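Local coordinates for protein alpha-1,3-glucanase (Streptomyces thermodiastaticus, PDB 7C7D) that probably hydrolyses alpha-1,3-glucan, as a thermostable glycoside hydrolase of family GH87 whose catalytic unit joins a calcium-binding beta-rich domain to a parallel beta-helix, at residues V128-T133 against L167-V173; Y162-R166 against W323-V327. All coordinates share one frame; numbering follows the deposited sequence.

Contact 1: V128-T133 against L167-V173; sequences VYVNGT and LLLGRDV
The Arg171 stem runs alongside Val130, pointing the opposite way, where the two antiparallel sheets of the N-terminal beta-sandwich face one another near their ends. Strand 123-130 belongs to one sheet and strand 163-169 to the other. The CG1 methyl of Val130 is put between them by a first torsion that sets it anti to the backbone N (chi1 171°), and it meets two neighbours there: Val173 CG1 at 3.5 Å and the CD of Arg171 at 3.6 Å. Deeper in, Val128 closes the interface more loosely, its CG2 lying 4.3 Å from Leu167 CD2 while its CG1 turns to Leu169; Val179 and Leu181 flank it within its own sheet. Toward the surface the chain corners at Gly170 and Arg171, and the exposed arginine, extended from CG to NE, reaches back over the type I' turn Val130-Thr133, laying its CD and guanidinium along the valine methyl. Thr133 OG1 is held by a 2.9 Å hydrogen bond to Val130 O, which also accepts from Thr133 N. The guanidinium presents one face to Val130 CG1, which stands 3.3 Å above its plane, near the edge of the group rather than over its centre.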
loop_
_atom_site.group_PDB
_atom_site.type_symbol
_atom_site.label_atom_id
_atom_site.label_comp_id
_atom_site.label_asym_id
_atom_site.label_seq_id
_atom_site.Cartn_x
_atom_site.Cartn_y
_atom_site.Cartn_z
ATOM N N VAL A 128 -9.156 2.564 26.194
ATOM C CA VAL A 128 -9.262 3.883 25.580
ATOM C C VAL A 128 -9.895 4.833 26.586
ATOM O O VAL A 128 -10.955 4.536 27.149
ATOM C CB VAL A 128 -10.076 3.839 24.273
ATOM C CG1 VAL A 128 -10.063 5.198 23.591
ATOM C CG2 VAL A 128 -9.527 2.767 23.332
ATOM N N TYR A 129 -9.237 5.967 26.812
ATOM C CA TYR A 129 -9.751 7.035 27.652
ATOM C C TYR A 129 -9.922 8.269 26.783
ATOM O O TYR A 129 -9.127 8.513 25.868
ATOM C CB TYR A 129 -8.770 7.369 28.785
ATOM C CG TYR A 129 -8.641 6.304 29.854
ATOM C CD1 TYR A 129 -8.018 5.092 29.586
ATOM C CD2 TYR A 129 -9.127 6.520 31.139
ATOM C CE1 TYR A 129 -7.892 4.123 30.563
ATOM C CE2 TYR A 129 -9.007 5.555 32.122
ATOM C CZ TYR A 129 -8.390 4.358 31.829
ATOM O OH TYR A 129 -8.269 3.396 32.805
ATOM N N VAL A 130 -10.962 9.043 27.064
ATOM C CA VAL A 130 -11.174 10.329 26.418
ATOM C C VAL A 130 -11.318 11.354 27.529
ATOM O O VAL A 130 -12.288 11.313 28.297
ATOM C CB VAL A 130 -12.405 10.328 25.505
ATOM C CG1 VAL A 130 -12.695 11.743 25.042
ATOM C CG2 VAL A 130 -12.194 9.388 24.319
ATOM N N ASN A 131 -10.347 12.262 27.626
ATOM C CA ASN A 131 -10.359 13.317 28.640
ATOM C C ASN A 131 -10.287 12.742 30.053
ATOM O O ASN A 131 -10.941 13.229 30.976
ATOM C CB ASN A 131 -11.562 14.252 28.477
ATOM C CG ASN A 131 -11.511 15.042 27.187
ATOM O OD1 ASN A 131 -12.544 15.336 26.584
ATOM N ND2 ASN A 131 -10.305 15.393 26.756
ATOM N N GLY A 132 -9.484 11.694 30.224
ATOM C CA GLY A 132 -9.297 11.085 31.523
ATOM C C GLY A 132 -10.403 10.157 31.975
ATOM O O GLY A 132 -10.277 9.552 33.049
ATOM N N THR A 133 -11.478 10.022 31.204
ATOM C CA THR A 133 -12.575 9.121 31.532
ATOM C C THR A 133 -12.499 7.891 30.639
ATOM O O THR A 133 -12.405 8.011 29.412
ATOM C CB THR A 133 -13.927 9.818 31.356
ATOM O OG1 THR A 133 -14.209 9.975 29.960
ATOM C CG2 THR A 133 -13.906 11.182 32.018
ATOM N N LEU A 167 -12.114 1.225 16.358
ATOM C CA LEU A 167 -13.217 1.356 17.297
ATOM C C LEU A 167 -13.938 2.665 17.019
ATOM O O LEU A 167 -13.292 3.709 16.881
ATOM C CB LEU A 167 -12.666 1.373 18.726
ATOM C CG LEU A 167 -13.601 1.219 19.921
ATOM C CD1 LEU A 167 -14.604 0.106 19.681
ATOM C CD2 LEU A 167 -12.782 0.952 21.173
ATOM N N LEU A 168 -15.263 2.605 16.926
ATOM C CA LEU A 168 -16.056 3.822 17.019
ATOM C C LEU A 168 -16.002 4.311 18.459
ATOM O O LEU A 168 -16.161 3.523 19.396
ATOM C CB LEU A 168 -17.506 3.542 16.622
ATOM C CG LEU A 168 -17.776 3.224 15.148
ATOM C CD1 LEU A 168 -19.183 2.673 14.956
ATOM C CD2 LEU A 168 -17.560 4.449 14.274
ATOM N N LEU A 169 -15.761 5.610 18.645
ATOM C CA LEU A 169 -15.579 6.118 20.001
ATOM C C LEU A 169 -16.886 6.233 20.777
ATOM O O LEU A 169 -16.848 6.328 22.008
ATOM C CB LEU A 169 -14.855 7.465 19.982
ATOM C CG LEU A 169 -13.405 7.442 19.489
ATOM C CD1 LEU A 169 -12.872 8.859 19.343
ATOM C CD2 LEU A 169 -12.518 6.620 20.412
ATOM N N GLY A 170 -18.035 6.217 20.101
ATOM C CA GLY A 170 -19.290 6.533 20.756
ATOM C C GLY A 170 -19.411 7.974 21.191
ATOM O O GLY A 170 -20.392 8.333 21.856
ATOM N N ARG A 171 -18.445 8.804 20.813
ATOM C CA ARG A 171 -18.307 10.197 21.191
ATOM C C ARG A 171 -17.714 10.881 19.971
ATOM O O ARG A 171 -17.107 10.231 19.119
ATOM C CB ARG A 171 -17.321 10.307 22.364
ATOM C CG ARG A 171 -17.431 11.538 23.236
ATOM C CD ARG A 171 -16.117 11.753 23.984
ATOM N NE ARG A 171 -16.229 12.763 25.032
ATOM C CZ ARG A 171 -16.161 12.510 26.337
ATOM N NH1 ARG A 171 -15.967 11.274 26.777
ATOM N NH2 ARG A 171 -16.282 13.506 27.205
ATOM N N ASP A 172 -17.893 12.190 19.874
ATOM C CA ASP A 172 -17.190 12.972 18.857
ATOM C C ASP A 172 -16.222 13.941 19.530
ATOM O O ASP A 172 -16.604 15.046 19.925
ATOM C CB ASP A 172 -18.128 13.654 17.863
ATOM C CG ASP A 172 -18.988 12.665 17.096
ATOM O OD1 ASP A 172 -19.022 12.764 15.852
ATOM O OD2 ASP A 172 -19.639 11.801 17.724
ATOM N N VAL A 173 -14.966 13.514 19.649
ATOM C CA VAL A 173 -13.903 14.340 20.209
ATOM C C VAL A 173 -13.543 15.431 19.211
ATOM O O VAL A 173 -13.950 15.379 18.045
ATOM C CB VAL A 173 -12.678 13.487 20.585
ATOM C CG1 VAL A 173 -13.078 12.416 21.580
ATOM C CG2 VAL A 173 -12.071 12.855 19.339
#

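Contact 2: Y162-R166 against W323-V327; sequences YDNTR and WIQHV
Asp163 OD1 takes a short, nearly straight hydrogen bond from His326 NE2, 2.6 Å long with an angle of 168° at the hydrogen. The carboxylate and imidazole are nearly coplanar, and the proton arrives on the syn lone pair of OD1. One face of the imidazole is backed by Gln325 CG. Beside this buried pair, Gln325 extends fully, and its NE2 reaches Asn164 O at 2.9 Å in a more bent bond, tilted from the carbonyl plane; the same NE2 also serves Asp349. No backbone-to-backbone bond joins the segments, whose strand axes stay 10.3 Å apart. This is the seam between the N-terminal beta-sandwich, which supplies strand 163-169, and the parallel beta-helix, to which strand 323-325 belongs. Farther along, the strands diverge and the partly exposed Arg166 replaces short bonds with face contact. Trp323 CG stands anti to its backbone N (chi1 -180°), carrying the indole toward strand 163-169. Arg166 NH1 comes 3.3 Å from Trp323 CD2 in a cation-pi interaction, the planes 34° apart, while CD makes a CH-pi contact over the six-membered ring. Ser266 O binds Arg166 NH2. Trp323 NE1 donates within the indole plane to Gln325 OE1, 3.0 Å away, meeting it from above its carbonyl plane. With Trp323 replaced by an alanine, the guanidinium would probably lose the indole face it lies over, and Gln325 OE1 its N-H donor.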
loop_
_atom_site.group_PDB
_atom_site.type_symbol
_atom_site.label_atom_id
_atom_site.label_comp_id
_atom_site.label_asym_id
_atom_site.label_seq_id
_atom_site.Cartn_x
_atom_site.Cartn_y
_atom_site.Cartn_z
ATOM N N TYR A 162 2.999 -5.770 12.636
ATOM C CA TYR A 162 1.950 -4.882 13.102
ATOM C C TYR A 162 0.598 -5.336 12.571
ATOM O O TYR A 162 0.487 -6.269 11.773
ATOM C CB TYR A 162 2.253 -3.422 12.698
ATOM C CG TYR A 162 3.477 -2.858 13.398
ATOM C CD1 TYR A 162 4.753 -3.103 12.908
ATOM C CD2 TYR A 162 3.353 -2.103 14.568
ATOM C CE1 TYR A 162 5.876 -2.616 13.554
ATOM C CE2 TYR A 162 4.467 -1.621 15.235
ATOM C CZ TYR A 162 5.726 -1.880 14.717
ATOM O OH TYR A 162 6.834 -1.404 15.376
ATOM N N ASP A 163 -0.437 -4.644 13.030
ATOM C CA ASP A 163 -1.826 -4.925 12.719
ATOM C C ASP A 163 -2.579 -3.642 13.030
ATOM O O ASP A 163 -2.064 -2.766 13.727
ATOM C CB ASP A 163 -2.323 -6.070 13.610
ATOM C CG ASP A 163 -3.700 -6.536 13.251
ATOM O OD1 ASP A 163 -3.946 -6.739 12.049
ATOM O OD2 ASP A 163 -4.523 -6.717 14.184
ATOM N N ASN A 164 -3.801 -3.534 12.514
ATOM C CA ASN A 164 -4.634 -2.362 12.743
ATOM C C ASN A 164 -5.919 -2.781 13.435
ATOM O O ASN A 164 -6.587 -3.733 13.012
ATOM C CB ASN A 164 -4.934 -1.625 11.439
ATOM C CG ASN A 164 -3.730 -0.854 10.931
ATOM O OD1 ASN A 164 -3.597 0.340 11.182
ATOM N ND2 ASN A 164 -2.828 -1.547 10.239
ATOM N N THR A 165 -6.258 -2.067 14.496
ATOM C CA THR A 165 -7.477 -2.316 15.241
ATOM C C THR A 165 -8.259 -1.012 15.318
ATOM O O THR A 165 -7.671 0.067 15.441
ATOM C CB THR A 165 -7.144 -2.882 16.630
ATOM O OG1 THR A 165 -8.355 -3.198 17.317
ATOM C CG2 THR A 165 -6.314 -1.901 17.458
ATOM N N ARG A 166 -9.583 -1.105 15.207
ATOM C CA ARG A 166 -10.413 0.085 15.097
ATOM C C ARG A 166 -11.572 0.042 16.080
ATOM O O ARG A 166 -11.989 -1.020 16.548
ATOM C CB ARG A 166 -10.942 0.286 13.670
ATOM C CG ARG A 166 -12.016 -0.705 13.250
ATOM C CD ARG A 166 -12.546 -0.401 11.850
ATOM N NE ARG A 166 -13.589 -1.343 11.454
ATOM C CZ ARG A 166 -14.337 -1.229 10.361
ATOM N NH1 ARG A 166 -14.175 -0.200 9.540
ATOM N NH2 ARG A 166 -15.263 -2.142 10.098
ATOM N N TRP A 323 -13.657 -0.962 3.352
ATOM C CA TRP A 323 -12.597 -1.273 4.305
ATOM C C TRP A 323 -12.228 -2.732 4.074
ATOM O O TRP A 323 -13.055 -3.619 4.306
ATOM C CB TRP A 323 -13.125 -1.089 5.723
ATOM C CG TRP A 323 -12.147 -1.363 6.807
ATOM C CD1 TRP A 323 -11.712 -2.586 7.250
ATOM C CD2 TRP A 323 -11.504 -0.386 7.626
ATOM N NE1 TRP A 323 -10.819 -2.419 8.284
ATOM C CE2 TRP A 323 -10.677 -1.078 8.533
ATOM C CE3 TRP A 323 -11.537 1.013 7.672
ATOM C CZ2 TRP A 323 -9.905 -0.417 9.490
ATOM C CZ3 TRP A 323 -10.767 1.665 8.616
ATOM C CH2 TRP A 323 -9.957 0.950 9.508
ATOM N N ILE A 324 -11.005 -2.977 3.606
ATOM C CA ILE A 324 -10.550 -4.309 3.213
ATOM C C ILE A 324 -9.369 -4.659 4.101
ATOM O O ILE A 324 -8.402 -3.890 4.171
ATOM C CB ILE A 324 -10.125 -4.329 1.736
ATOM C CG1 ILE A 324 -11.249 -3.818 0.831
ATOM C CG2 ILE A 324 -9.641 -5.716 1.323
ATOM C CD1 ILE A 324 -12.540 -4.579 0.933
ATOM N N GLN A 325 -9.446 -5.798 4.794
ATOM C CA GLN A 325 -8.441 -6.092 5.802
ATOM C C GLN A 325 -8.311 -7.597 6.012
ATOM O O GLN A 325 -9.287 -8.337 5.899
ATOM C CB GLN A 325 -8.823 -5.406 7.121
ATOM C CG GLN A 325 -7.797 -5.525 8.216
ATOM C CD GLN A 325 -8.224 -4.833 9.500
ATOM O OE1 GLN A 325 -9.419 -4.610 9.742
ATOM N NE2 GLN A 325 -7.248 -4.488 10.331
ATOM N N HIS A 326 -7.098 -8.036 6.367
ATOM C CA HIS A 326 -6.863 -9.428 6.789
ATOM C C HIS A 326 -7.196 -10.422 5.682
ATOM O O HIS A 326 -7.806 -11.470 5.920
ATOM C CB HIS A 326 -7.574 -9.784 8.097
ATOM C CG HIS A 326 -7.081 -9.015 9.279
ATOM N ND1 HIS A 326 -7.850 -8.803 10.403
ATOM C CD2 HIS A 326 -5.897 -8.398 9.511
ATOM C CE1 HIS A 326 -7.163 -8.085 11.275
ATOM N NE2 HIS A 326 -5.974 -7.828 10.758
ATOM N N VAL A 327 -6.785 -10.087 4.463
ATOM C CA VAL A 327 -6.827 -10.998 3.324
ATOM C C VAL A 327 -5.405 -11.162 2.802
ATOM O O VAL A 327 -4.463 -10.567 3.344
ATOM C CB VAL A 327 -7.809 -10.517 2.236
ATOM C CG1 VAL A 327 -9.230 -10.555 2.764
ATOM C CG2 VAL A 327 -7.474 -9.093 1.766
#

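Strand 163-169 is common to both contacts, which sit about 21 Å apart between centres and show how one strand can serve two interfaces. In contact 1 its C-terminal end, with the corner and short strand 172-173 that follow, faces the partner sheet of the same beta-sandwich, roughly 28 Å from the chain's centre, and the join is apolar, made of branched aliphatic side chains with an arginine at its exposed side. In contact 2 its N-terminal half meets the beta-helix only about 12 Å from that centre. This buried interface between domains is mainly polar and aromatic, with directed hydrogen bonds. A charged guanidinium thus rests on aliphatic carbon in the one and on aromatic carbon in the other.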